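Local coordinates for protein PTS system glucose-specific EIIA component (Mycoplasma capricolum, PDB 2GPR) that acts as the IIA component of the glucose phosphotransferase system, probably passing a phosphoryl group from phospho-HPr to the IIB domain during glucose uptake, at residues Leu8-Pro13 / Asp148-Leu153; Asp15-Thr20 / Asn41-Asp46; Pro50-Leu55 / Val101-Lys106; Ile79-Val84 / Val119-Ser124. All coordinates share one frame; numbering follows the deposited sequence.

Contact 1: Leu8-Pro13 / Asp148-Leu153; sequences LKVLAP and DVVAIL
Leu-8 and Leu-153 face each other as an antiparallel hydrogen-bonded pair, joining strand 8-11 near the N-terminus to the C-terminal strand 149-153 in a two-stranded sheet with a classic beta bulge. The pair is bonded in both directions: Leu-8 N gives to Leu-153 O at 2.6 Å, and Leu-153 N reaches Leu-8 O at 3.0 Å. Both side chains leave from the same face, with their CB atoms 4.1 Å apart, and each holds CG anti to its own backbone N (chi1 178° in Leu-8, -170° in Leu-153). Leu-8 goes on to pack against Val-51, and Leu-153 against Leu-136 and Phe-128.

Val-10 is the residue opposite the bulge, where Val-150 and Ala-151 together take the place of a single partner. Its N donates to Ala-151 O at 2.8 Å, while its O accepts from Val-150 N at 3.0 Å. On the inner side Val-10 CG2 lies 4.2 Å from Ala-151 CB, and Phe-38 of strand 36-42 covers Val-10, Val-150 and Ala-151 alike.

On the face of Lys-9 and Ile-152 the lysine contributes its methylenes. Lys-9 CG runs beside Ile-152 CD1, the two chains pointing the same way, and farther out the Lys-9 side chain crosses that of Val-149 at about a right angle, its CE 3.6 Å from Val-149 CG2.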
loop_
_atom_site.group_PDB
_atom_site.type_symbol
_atom_site.label_atom_id
_atom_site.label_comp_id
_atom_site.label_asym_id
_atom_site.label_seq_id
_atom_site.Cartn_x
_atom_site.Cartn_y
_atom_site.Cartn_z
ATOM N N LEU A 8 -9.496 11.257 -4.760
ATOM C CA LEU A 8 -8.686 10.130 -5.096
ATOM C C LEU A 8 -9.214 8.897 -4.408
ATOM O O LEU A 8 -9.357 8.834 -3.215
ATOM C CB LEU A 8 -7.181 10.306 -4.860
ATOM C CG LEU A 8 -6.421 9.004 -5.209
ATOM C CD1 LEU A 8 -5.584 9.160 -6.451
ATOM C CD2 LEU A 8 -5.614 8.489 -4.035
ATOM N N LYS A 9 -9.552 7.928 -5.167
ATOM C CA LYS A 9 -10.063 6.709 -4.593
ATOM C C LYS A 9 -8.947 5.708 -4.386
ATOM O O LYS A 9 -8.172 5.431 -5.305
ATOM C CB LYS A 9 -11.091 6.121 -5.519
ATOM C CG LYS A 9 -12.487 6.569 -5.167
ATOM C CD LYS A 9 -13.512 6.151 -6.251
ATOM C CE LYS A 9 -13.016 4.903 -6.999
ATOM N NZ LYS A 9 -13.920 4.450 -8.085
ATOM N N VAL A 10 -8.831 5.145 -3.179
ATOM C CA VAL A 10 -7.788 4.173 -2.987
ATOM C C VAL A 10 -8.351 2.786 -2.853
ATOM O O VAL A 10 -9.282 2.643 -2.134
ATOM C CB VAL A 10 -6.584 4.594 -2.091
ATOM C CG1 VAL A 10 -6.432 6.103 -1.922
ATOM C CG2 VAL A 10 -6.400 3.845 -0.787
ATOM N N LEU A 11 -7.864 1.781 -3.620
ATOM C CA LEU A 11 -8.393 0.395 -3.525
ATOM C C LEU A 11 -7.616 -0.514 -2.548
ATOM O O LEU A 11 -6.517 -0.216 -2.070
ATOM C CB LEU A 11 -8.565 -0.351 -4.892
ATOM C CG LEU A 11 -9.073 0.453 -6.093
ATOM C CD1 LEU A 11 -9.290 -0.457 -7.283
ATOM C CD2 LEU A 11 -10.353 1.227 -5.805
ATOM N N ALA A 12 -8.169 -1.657 -2.248
ATOM C CA ALA A 12 -7.449 -2.591 -1.446
ATOM C C ALA A 12 -6.583 -3.445 -2.385
ATOM O O ALA A 12 -7.094 -3.976 -3.358
ATOM C CB ALA A 12 -8.438 -3.449 -0.713
ATOM N N PRO A 13 -5.256 -3.520 -2.138
ATOM C CA PRO A 13 -4.285 -4.291 -2.953
ATOM C C PRO A 13 -4.292 -5.823 -2.729
ATOM O O PRO A 13 -3.768 -6.610 -3.517
ATOM C CB PRO A 13 -2.931 -3.774 -2.548
ATOM C CG PRO A 13 -3.117 -2.996 -1.262
ATOM C CD PRO A 13 -4.562 -2.578 -1.217
ATOM N N ASP A 148 -11.541 -3.029 -3.722
ATOM C CA ASP A 148 -12.669 -2.404 -3.090
ATOM C C ASP A 148 -12.250 -1.047 -2.751
ATOM O O ASP A 148 -11.128 -0.895 -2.295
ATOM C CB ASP A 148 -12.915 -3.070 -1.695
ATOM C CG ASP A 148 -13.728 -4.328 -1.630
ATOM O OD1 ASP A 148 -13.989 -4.806 -2.782
ATOM O OD2 ASP A 148 -14.089 -4.850 -0.595
ATOM N N VAL A 149 -13.145 -0.093 -2.823
ATOM C CA VAL A 149 -12.752 1.201 -2.332
ATOM C C VAL A 149 -12.555 1.117 -0.808
ATOM O O VAL A 149 -13.281 0.433 -0.101
ATOM C CB VAL A 149 -13.629 2.357 -2.778
ATOM C CG1 VAL A 149 -13.254 3.599 -1.977
ATOM C CG2 VAL A 149 -13.377 2.615 -4.241
ATOM N N VAL A 150 -11.537 1.807 -0.314
ATOM C CA VAL A 150 -11.076 1.749 1.064
ATOM C C VAL A 150 -10.751 3.153 1.644
ATOM O O VAL A 150 -10.566 3.328 2.836
ATOM C CB VAL A 150 -9.865 0.769 1.057
ATOM C CG1 VAL A 150 -8.703 1.155 1.961
ATOM C CG2 VAL A 150 -10.325 -0.649 1.357
ATOM N N ALA A 151 -10.681 4.164 0.795
ATOM C CA ALA A 151 -10.399 5.513 1.240
ATOM C C ALA A 151 -10.478 6.492 0.137
ATOM O O ALA A 151 -10.311 6.210 -1.034
ATOM C CB ALA A 151 -9.061 5.659 1.916
ATOM N N ILE A 152 -10.770 7.671 0.561
ATOM C CA ILE A 152 -10.928 8.832 -0.286
ATOM C C ILE A 152 -9.995 9.857 0.239
ATOM O O ILE A 152 -9.981 10.078 1.458
ATOM C CB ILE A 152 -12.361 9.403 -0.156
ATOM C CG1 ILE A 152 -13.387 8.381 -0.584
ATOM C CG2 ILE A 152 -12.537 10.675 -0.965
ATOM C CD1 ILE A 152 -13.323 8.086 -2.063
ATOM N N LEU A 153 -9.159 10.365 -0.677
ATOM C CA LEU A 153 -8.206 11.470 -0.464
ATOM C C LEU A 153 -8.834 12.549 -1.308
ATOM O O LEU A 153 -8.832 12.468 -2.529
ATOM C CB LEU A 153 -6.712 11.123 -0.830
ATOM C CG LEU A 153 -5.693 12.203 -0.384
ATOM C CD1 LEU A 153 -5.228 12.018 1.068
ATOM C CD2 LEU A 153 -4.485 12.204 -1.317
#

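Contact 2: Asp15-Thr20 / Asn41-Asp46; sequences DGTIIT and NPKSND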
loop_
_atom_site.group_PDB
_atom_site.type_symbol
_atom_site.label_atom_id
_atom_site.label_comp_id
_atom_site.label_asym_id
_atom_site.label_seq_id
_atom_site.Cartn_x
_atom_site.Cartn_y
_atom_site.Cartn_z
ATOM N N ASP A 15 -6.651 -9.131 -0.310
ATOM C CA ASP A 15 -7.810 -9.391 0.453
ATOM C C ASP A 15 -7.374 -9.285 1.902
ATOM O O ASP A 15 -6.198 -9.435 2.180
ATOM C CB ASP A 15 -8.431 -10.772 0.080
ATOM C CG ASP A 15 -9.302 -10.788 -1.185
ATOM O OD1 ASP A 15 -9.358 -9.644 -1.863
ATOM O OD2 ASP A 15 -9.940 -11.777 -1.517
ATOM N N GLY A 16 -8.289 -8.961 2.822
ATOM C CA GLY A 16 -7.942 -8.857 4.251
ATOM C C GLY A 16 -8.717 -7.767 4.982
ATOM O O GLY A 16 -9.767 -7.313 4.526
ATOM N N THR A 17 -8.172 -7.340 6.122
ATOM C CA THR A 17 -8.806 -6.326 6.913
ATOM C C THR A 17 -8.031 -5.038 6.924
ATOM O O THR A 17 -6.859 -5.010 7.273
ATOM C CB THR A 17 -8.826 -6.796 8.368
ATOM O OG1 THR A 17 -9.098 -8.165 8.396
ATOM C CG2 THR A 17 -9.808 -5.993 9.224
ATOM N N ILE A 18 -8.701 -3.947 6.661
ATOM C CA ILE A 18 -8.064 -2.685 6.826
ATOM C C ILE A 18 -8.058 -2.448 8.333
ATOM O O ILE A 18 -9.048 -2.725 9.000
ATOM C CB ILE A 18 -8.770 -1.576 6.060
ATOM C CG1 ILE A 18 -8.759 -1.915 4.553
ATOM C CG2 ILE A 18 -8.104 -0.214 6.325
ATOM C CD1 ILE A 18 -7.339 -2.083 3.971
ATOM N N ILE A 19 -6.907 -2.096 8.876
ATOM C CA ILE A 19 -6.732 -1.825 10.286
ATOM C C ILE A 19 -6.082 -0.456 10.292
ATOM O O ILE A 19 -5.764 0.035 9.218
ATOM C CB ILE A 19 -5.826 -2.889 10.952
ATOM C CG1 ILE A 19 -4.381 -2.797 10.426
ATOM C CG2 ILE A 19 -6.315 -4.293 10.633
ATOM C CD1 ILE A 19 -3.712 -4.159 10.378
ATOM N N THR A 20 -5.857 0.144 11.466
ATOM C CA THR A 20 -5.247 1.472 11.573
ATOM C C THR A 20 -3.759 1.379 11.724
ATOM O O THR A 20 -3.229 0.284 11.948
ATOM C CB THR A 20 -5.847 2.333 12.722
ATOM O OG1 THR A 20 -5.729 1.673 13.982
ATOM C CG2 THR A 20 -7.309 2.678 12.455
ATOM N N ASN A 41 -4.143 -6.293 6.858
ATOM C CA ASN A 41 -3.887 -7.653 7.258
ATOM C C ASN A 41 -4.159 -8.514 6.029
ATOM O O ASN A 41 -5.343 -8.863 5.730
ATOM C CB ASN A 41 -4.759 -8.088 8.414
ATOM C CG ASN A 41 -3.877 -8.640 9.450
ATOM O OD1 ASN A 41 -2.960 -9.408 9.126
ATOM N ND2 ASN A 41 -3.956 -8.039 10.633
ATOM N N PRO A 42 -3.069 -8.776 5.275
ATOM C CA PRO A 42 -3.159 -9.541 4.070
ATOM C C PRO A 42 -3.699 -10.951 4.310
ATOM O O PRO A 42 -3.145 -11.738 5.065
ATOM C CB PRO A 42 -1.747 -9.633 3.468
ATOM C CG PRO A 42 -0.793 -9.109 4.522
ATOM C CD PRO A 42 -1.650 -8.557 5.653
ATOM N N LYS A 43 -4.797 -11.229 3.642
ATOM C CA LYS A 43 -5.396 -12.521 3.639
ATOM C C LYS A 43 -4.886 -13.247 2.442
ATOM O O LYS A 43 -4.678 -14.458 2.516
ATOM C CB LYS A 43 -6.894 -12.487 3.539
ATOM C CG LYS A 43 -7.573 -12.015 4.794
ATOM C CD LYS A 43 -9.079 -12.148 4.644
ATOM C CE LYS A 43 -9.870 -11.401 5.704
ATOM N NZ LYS A 43 -9.923 -12.140 6.973
ATOM N N SER A 44 -4.752 -12.506 1.317
ATOM C CA SER A 44 -4.256 -13.053 0.036
ATOM C C SER A 44 -2.759 -12.798 -0.202
ATOM O O SER A 44 -2.106 -12.163 0.582
ATOM C CB SER A 44 -5.106 -12.693 -1.182
ATOM O OG SER A 44 -4.982 -11.313 -1.484
ATOM N N ASN A 45 -2.209 -13.310 -1.288
ATOM C CA ASN A 45 -0.804 -13.120 -1.519
ATOM C C ASN A 45 -0.497 -12.020 -2.478
ATOM O O ASN A 45 0.518 -11.298 -2.337
ATOM C CB ASN A 45 -0.177 -14.400 -2.016
ATOM C CG ASN A 45 -0.746 -15.554 -1.248
ATOM O OD1 ASN A 45 -1.773 -16.102 -1.689
ATOM N ND2 ASN A 45 -0.256 -15.768 -0.005
ATOM N N ASP A 46 -1.387 -11.898 -3.440
ATOM C CA ASP A 46 -1.279 -10.885 -4.453
ATOM C C ASP A 46 -1.549 -9.455 -3.951
ATOM O O ASP A 46 -2.537 -9.147 -3.302
ATOM C CB ASP A 46 -2.017 -11.276 -5.721
ATOM C CG ASP A 46 -1.784 -12.754 -6.061
ATOM O OD1 ASP A 46 -0.555 -13.159 -5.815
ATOM O OD2 ASP A 46 -2.635 -13.494 -6.550
#
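Backbone bonds tie Thr-17 to Asn-41 and Asp-15 to Lys-43. Thr-17 and Asn-41 are a hydrogen-bonded antiparallel pair, with Asn-41 N giving to Thr-17 O at 3.0 Å and Thr-17 N to Asn-41 O in a longer, more bent bond. Lys-43 N meets Asp-15 O at 2.7 Å.

A side chain adds one more polar link. Ser-44 places OG between its own N and carbonyl carbon (chi1 70°), where it accepts the N-H of Asp-15 at 3.0 Å in an almost straight bond (175°). This bond extends the contact past the end of strand 36-42.

Here lies one end of the large antiparallel sheet of the IIA beta-sandwich: strand 16-19 comes last in its strand order, next to strand 36-42, and on its other side Gly-16 and Ile-18 make backbone bonds to Val-144 and Gly-142. Gly-16 and Pro-42 form the non-hydrogen-bonded pair next to Thr-17 and Asn-41. With no CB on Gly-16, Asn-41 O can approach its CA to 3.0 Å in a CA-H...O contact.

Van der Waals contact comes chiefly from Lys-43, whose methylenes pass over the same glycine: CG lies 3.2 Å from Gly-16 CA, with CD and CE only slightly farther off. The chain then bends at chi4 (-79°), and NZ forms a salt bridge with Glu-143, whose other carboxylate oxygen is hydrogen-bonded to Thr-17 OG1. Beyond the paired residues, Ile-19 CD1 leans on the amide of Asn-41, 3.9 Å from ND2, and both side chains also touch Lys-123.

Contact 3: Pro50-Leu55 / Val101-Lys106; sequences PVSGKL and VNAGDK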
loop_
_atom_site.group_PDB
_atom_site.type_symbol
_atom_site.label_atom_id
_atom_site.label_comp_id
_atom_site.label_asym_id
_atom_site.label_seq_id
_atom_site.Cartn_x
_atom_site.Cartn_y
_atom_site.Cartn_z
ATOM N N PRO A 50 -3.083 0.179 -5.599
ATOM C CA PRO A 50 -4.192 0.890 -4.953
ATOM C C PRO A 50 -4.741 2.044 -5.761
ATOM O O PRO A 50 -5.848 2.479 -5.548
ATOM C CB PRO A 50 -3.602 1.458 -3.672
ATOM C CG PRO A 50 -2.127 0.987 -3.566
ATOM C CD PRO A 50 -1.859 0.081 -4.746
ATOM N N VAL A 51 -3.917 2.575 -6.647
ATOM C CA VAL A 51 -4.242 3.673 -7.554
ATOM C C VAL A 51 -3.437 3.553 -8.847
ATOM O O VAL A 51 -2.599 2.640 -9.074
ATOM C CB VAL A 51 -4.008 5.051 -6.945
ATOM C CG1 VAL A 51 -4.772 5.215 -5.639
ATOM C CG2 VAL A 51 -2.503 5.228 -6.714
ATOM N N SER A 52 -3.674 4.489 -9.713
ATOM C CA SER A 52 -2.926 4.527 -10.926
ATOM C C SER A 52 -1.882 5.617 -10.839
ATOM O O SER A 52 -2.118 6.681 -10.276
ATOM C CB SER A 52 -3.834 4.696 -12.088
ATOM O OG SER A 52 -4.846 3.729 -11.938
ATOM N N GLY A 53 -0.692 5.329 -11.346
ATOM C CA GLY A 53 0.397 6.305 -11.304
ATOM C C GLY A 53 1.676 5.665 -11.753
ATOM O O GLY A 53 1.629 4.630 -12.420
ATOM N N LYS A 54 2.794 6.264 -11.380
ATOM C CA LYS A 54 4.114 5.767 -11.723
ATOM C C LYS A 54 4.811 5.123 -10.554
ATOM O O LYS A 54 4.883 5.681 -9.438
ATOM C CB LYS A 54 4.980 6.898 -12.174
ATOM C CG LYS A 54 5.760 6.535 -13.403
ATOM C CD LYS A 54 7.111 7.188 -13.415
ATOM C CE LYS A 54 7.040 8.685 -13.257
ATOM N NZ LYS A 54 8.360 9.263 -13.544
ATOM N N LEU A 55 5.345 3.944 -10.807
ATOM C CA LEU A 55 6.091 3.242 -9.778
ATOM C C LEU A 55 7.402 4.014 -9.622
ATOM O O LEU A 55 8.449 3.666 -10.196
ATOM C CB LEU A 55 6.413 1.810 -10.244
ATOM C CG LEU A 55 6.145 0.677 -9.259
ATOM C CD1 LEU A 55 6.577 -0.654 -9.873
ATOM C CD2 LEU A 55 6.916 0.860 -7.982
ATOM N N VAL A 101 1.477 2.148 -13.652
ATOM C CA VAL A 101 0.575 1.073 -13.322
ATOM C C VAL A 101 -0.837 1.575 -13.253
ATOM O O VAL A 101 -1.066 2.755 -13.061
ATOM C CB VAL A 101 0.910 0.394 -12.014
ATOM C CG1 VAL A 101 2.056 -0.597 -12.183
ATOM C CG2 VAL A 101 1.238 1.442 -10.945
ATOM N N ASN A 102 -1.777 0.627 -13.357
ATOM C CA ASN A 102 -3.213 0.915 -13.222
ATOM C C ASN A 102 -3.719 0.306 -11.932
ATOM O O ASN A 102 -3.308 -0.821 -11.562
ATOM C CB ASN A 102 -4.095 0.460 -14.408
ATOM C CG ASN A 102 -3.976 1.339 -15.649
ATOM O OD1 ASN A 102 -4.006 0.848 -16.789
ATOM N ND2 ASN A 102 -3.861 2.650 -15.440
ATOM N N ALA A 103 -4.552 1.063 -11.221
ATOM C CA ALA A 103 -5.050 0.585 -9.961
ATOM C C ALA A 103 -5.700 -0.746 -10.139
ATOM O O ALA A 103 -6.461 -0.954 -11.066
ATOM C CB ALA A 103 -5.985 1.589 -9.349
ATOM N N GLY A 104 -5.362 -1.660 -9.269
ATOM C CA GLY A 104 -5.813 -3.029 -9.404
ATOM C C GLY A 104 -4.796 -3.915 -10.182
ATOM O O GLY A 104 -4.973 -5.114 -10.304
ATOM N N ASP A 105 -3.725 -3.324 -10.749
ATOM C CA ASP A 105 -2.703 -4.160 -11.421
ATOM C C ASP A 105 -1.933 -4.902 -10.357
ATOM O O ASP A 105 -1.869 -4.460 -9.223
ATOM C CB ASP A 105 -1.672 -3.405 -12.241
ATOM C CG ASP A 105 -2.216 -2.857 -13.492
ATOM O OD1 ASP A 105 -3.314 -3.445 -13.859
ATOM O OD2 ASP A 105 -1.720 -1.917 -14.049
ATOM N N LYS A 106 -1.384 -6.055 -10.705
ATOM C CA LYS A 106 -0.683 -6.809 -9.736
ATOM C C LYS A 106 0.691 -6.239 -9.551
ATOM O O LYS A 106 1.360 -5.941 -10.542
ATOM C CB LYS A 106 -0.626 -8.253 -10.142
ATOM C CG LYS A 106 -0.280 -9.140 -8.972
ATOM C CD LYS A 106 -0.470 -10.614 -9.264
ATOM C CE LYS A 106 -0.160 -10.982 -10.695
ATOM N NZ LYS A 106 -0.676 -12.322 -11.056
#
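Ser-52 reaches across to Ala-103 with its hydroxyl, and its short side chain touches three successive residues of 101-106. CB stands first against the backbone, 3.5 Å from Val-101 O. From there OG turns anti to the serine's own carbonyl carbon (chi1 -50°) and accepts the N-H of Ala-103 at 2.8 Å, in a fairly straight bond. OG also lies 3.5 Å from Asn-102 CA and 3.8 Å from Asn-102 ND2, the latter a mere contact.

The backbone next to it forms a short antiparallel pair. Gly-53 and Val-101 are hydrogen-bonded in both directions, Val-101 N giving to Gly-53 O at 2.8 Å and Gly-53 N returning a longer bond to Val-101 O. Ala-103 points its CB at the opposite backbone, 3.3 Å from Val-51 C, and the methyl packs on the backbone of Pro-50 and Val-51.

Segment 101-106 is held in shape by a type II beta turn from Asn-102 to Asp-105, with Gly-104 at its third position, where positive phi is usual. Asp-105 N closes the turn on Asn-102 O. In return, Asp-105 OD2 takes the N-H of Asn-102 at 2.6 Å, the donor lying above the carboxylate plane.

In the fold, the pair puts strand 100-101 at one edge of the seven-stranded sheet, beside strand 53-57. Val-51 and Val-101 both pack on Ile-67 of strand 64-68, Val-51 and Pro-50 meet Ile-75 of strand 74-78, and beyond the turn the chain runs into strand 106-110 of a separate three-stranded sheet.

Contact 4: Ile79-Val84 / Val119-Ser124; sequences IGLDTV and VPSIKS
Ser-124 OG is gripped from two directions: it accepts the N-H of Gly-80 at 2.8 Å and donates its own proton to Ile-122 O at 2.9 Å, from above that carbonyl's plane. OG reaches both by lying anti to the serine's carbonyl carbon (chi1 -59°), and it also touches Ile-79 CG2. A buried hydroxyl is thereby used as donor and acceptor at once.

Gly-80 lies close against segment 119-124, its CA 3.2 Å from Lys-123 O in a CA-H...O contact. Without a side chain it leaves room for Ser-121 O, which takes a short but bent and weak bond from Leu-81 N.

Segment 119-124 follows helix 112-118, and Ser-121 shapes its path as an ST turn: OG, anti to its own N (chi1 -179°), accepts from Lys-123 N at 3.1 Å. The same hydroxyl is bonded to Glu-25. Leu-81 lies over this turn, with CD2 3.4 Å from Ser-121 CB and CD1 near Lys-123 O. Val-119 presses its branched CB toward Leu-81 O, and the ring of Pro-120 crosses the Asp-82 side chain at about a right angle.

Segment 79-84 comes directly after His-78, which probably carries the phosphoryl group during transfer and is unmodified here. Thr-83 OG1 donates to Ile-79 O at 2.9 Å, linking the two ends of residues 79-83, and Gly-80 O makes a weak hydrogen bond with His-78 ND1. The Thr-83 side chain comes within about 3 Å of that of His-63, a residue probably important for phospho-donor activity, while Thr-83 CG2 lies 4.2 Å from Val-119 CG1.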
loop_
_atom_site.group_PDB
_atom_site.type_symbol
_atom_site.label_atom_id
_atom_site.label_comp_id
_atom_site.label_asym_id
_atom_site.label_seq_id
_atom_site.Cartn_x
_atom_site.Cartn_y
_atom_site.Cartn_z
ATOM N N ILE A 79 4.811 -3.991 2.069
ATOM C CA ILE A 79 4.401 -5.264 2.555
ATOM C C ILE A 79 5.074 -5.625 3.839
ATOM O O ILE A 79 6.294 -5.647 3.901
ATOM C CB ILE A 79 4.523 -6.386 1.553
ATOM C CG1 ILE A 79 3.663 -6.065 0.344
ATOM C CG2 ILE A 79 4.045 -7.709 2.213
ATOM C CD1 ILE A 79 4.348 -5.147 -0.633
ATOM N N GLY A 80 4.253 -5.954 4.866
ATOM C CA GLY A 80 4.729 -6.354 6.193
ATOM C C GLY A 80 5.660 -5.327 6.847
ATOM O O GLY A 80 5.623 -4.141 6.584
ATOM N N LEU A 81 6.494 -5.825 7.710
ATOM C CA LEU A 81 7.446 -5.069 8.459
ATOM C C LEU A 81 8.835 -5.774 8.311
ATOM O O LEU A 81 8.917 -7.001 8.187
ATOM C CB LEU A 81 6.975 -5.017 9.939
ATOM C CG LEU A 81 6.109 -3.811 10.332
ATOM C CD1 LEU A 81 5.184 -3.349 9.222
ATOM C CD2 LEU A 81 5.269 -4.137 11.545
ATOM N N ASP A 82 9.929 -4.978 8.261
ATOM C CA ASP A 82 11.340 -5.429 8.126
ATOM C C ASP A 82 11.710 -6.176 6.877
ATOM O O ASP A 82 12.863 -6.516 6.696
ATOM C CB ASP A 82 12.039 -6.026 9.373
ATOM C CG ASP A 82 12.691 -4.999 10.241
ATOM O OD1 ASP A 82 12.635 -3.786 10.014
ATOM O OD2 ASP A 82 13.258 -5.532 11.312
ATOM N N THR A 83 10.736 -6.433 6.044
ATOM C CA THR A 83 10.909 -7.127 4.772
ATOM C C THR A 83 12.162 -6.760 3.924
ATOM O O THR A 83 12.590 -7.579 3.098
ATOM C CB THR A 83 9.626 -6.928 3.977
ATOM O OG1 THR A 83 9.198 -5.577 4.140
ATOM C CG2 THR A 83 8.574 -7.851 4.559
ATOM N N VAL A 84 12.753 -5.527 4.099
ATOM C CA VAL A 84 13.978 -5.152 3.380
ATOM C C VAL A 84 15.103 -6.152 3.716
ATOM O O VAL A 84 15.954 -6.489 2.918
ATOM C CB VAL A 84 14.424 -3.723 3.674
ATOM C CG1 VAL A 84 15.081 -3.669 5.039
ATOM C CG2 VAL A 84 15.438 -3.262 2.625
ATOM N N VAL A 119 9.742 -12.197 9.533
ATOM C CA VAL A 119 9.609 -10.815 9.981
ATOM C C VAL A 119 8.660 -10.605 11.138
ATOM O O VAL A 119 7.845 -11.454 11.501
ATOM C CB VAL A 119 9.192 -9.929 8.828
ATOM C CG1 VAL A 119 10.293 -9.939 7.773
ATOM C CG2 VAL A 119 7.872 -10.453 8.253
ATOM N N PRO A 120 8.769 -9.418 11.697
ATOM C CA PRO A 120 7.948 -9.038 12.808
ATOM C C PRO A 120 6.474 -9.010 12.487
ATOM O O PRO A 120 5.664 -9.361 13.329
ATOM C CB PRO A 120 8.432 -7.651 13.276
ATOM C CG PRO A 120 9.698 -7.324 12.509
ATOM C CD PRO A 120 9.871 -8.425 11.464
ATOM N N SER A 121 6.118 -8.590 11.278
ATOM C CA SER A 121 4.704 -8.529 10.934
ATOM C C SER A 121 4.451 -8.457 9.441
ATOM O O SER A 121 5.208 -7.807 8.737
ATOM C CB SER A 121 4.051 -7.340 11.612
ATOM O OG SER A 121 2.685 -7.316 11.285
ATOM N N ILE A 122 3.369 -9.117 8.953
ATOM C CA ILE A 122 2.981 -9.010 7.542
ATOM C C ILE A 122 1.897 -7.945 7.325
ATOM O O ILE A 122 1.446 -7.706 6.210
ATOM C CB ILE A 122 2.667 -10.295 6.793
ATOM C CG1 ILE A 122 1.482 -11.019 7.407
ATOM C CG2 ILE A 122 3.863 -11.206 6.650
ATOM C CD1 ILE A 122 0.509 -11.501 6.341
ATOM N N LYS A 123 1.461 -7.339 8.404
ATOM C CA LYS A 123 0.519 -6.274 8.299
ATOM C C LYS A 123 1.192 -5.230 7.428
ATOM O O LYS A 123 2.324 -4.885 7.710
ATOM C CB LYS A 123 0.261 -5.734 9.677
ATOM C CG LYS A 123 -0.760 -6.545 10.467
ATOM C CD LYS A 123 -0.997 -5.866 11.813
ATOM C CE LYS A 123 -1.187 -6.828 12.964
ATOM N NZ LYS A 123 -1.120 -6.157 14.279
ATOM N N SER A 124 0.560 -4.872 6.303
ATOM C CA SER A 124 1.132 -3.998 5.294
ATOM C C SER A 124 0.609 -2.580 5.279
ATOM O O SER A 124 -0.549 -2.365 5.005
ATOM C CB SER A 124 0.987 -4.625 3.928
ATOM O OG SER A 124 1.643 -5.904 3.902
#

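In the fold
Contact 1 brings together the two ends of the chain, and the other three contacts lie between them in sequence. It touches contact 3, where Leu-11 N probably bonds Pro-50 O at 2.9 Å, and contact 2, where Val-150 CG2 packs on Ile-18 CG1. Contact 2 in turn meets contact 4: Pro-42 CG is 3.1 Å from Ile-122 O, and Ile-19 CD1 lies against Lys-123 CD. Contact 4 adjoins the probable phosphotransfer site, with the side chain of Thr-83 about 4 Å from that of His-78. Pro-42 and Pro-50 are each about 10 Å from His-78, side chain to side chain. Contacts 3 and 4, their centres 21 Å apart, flank the chain's centre on opposite sides.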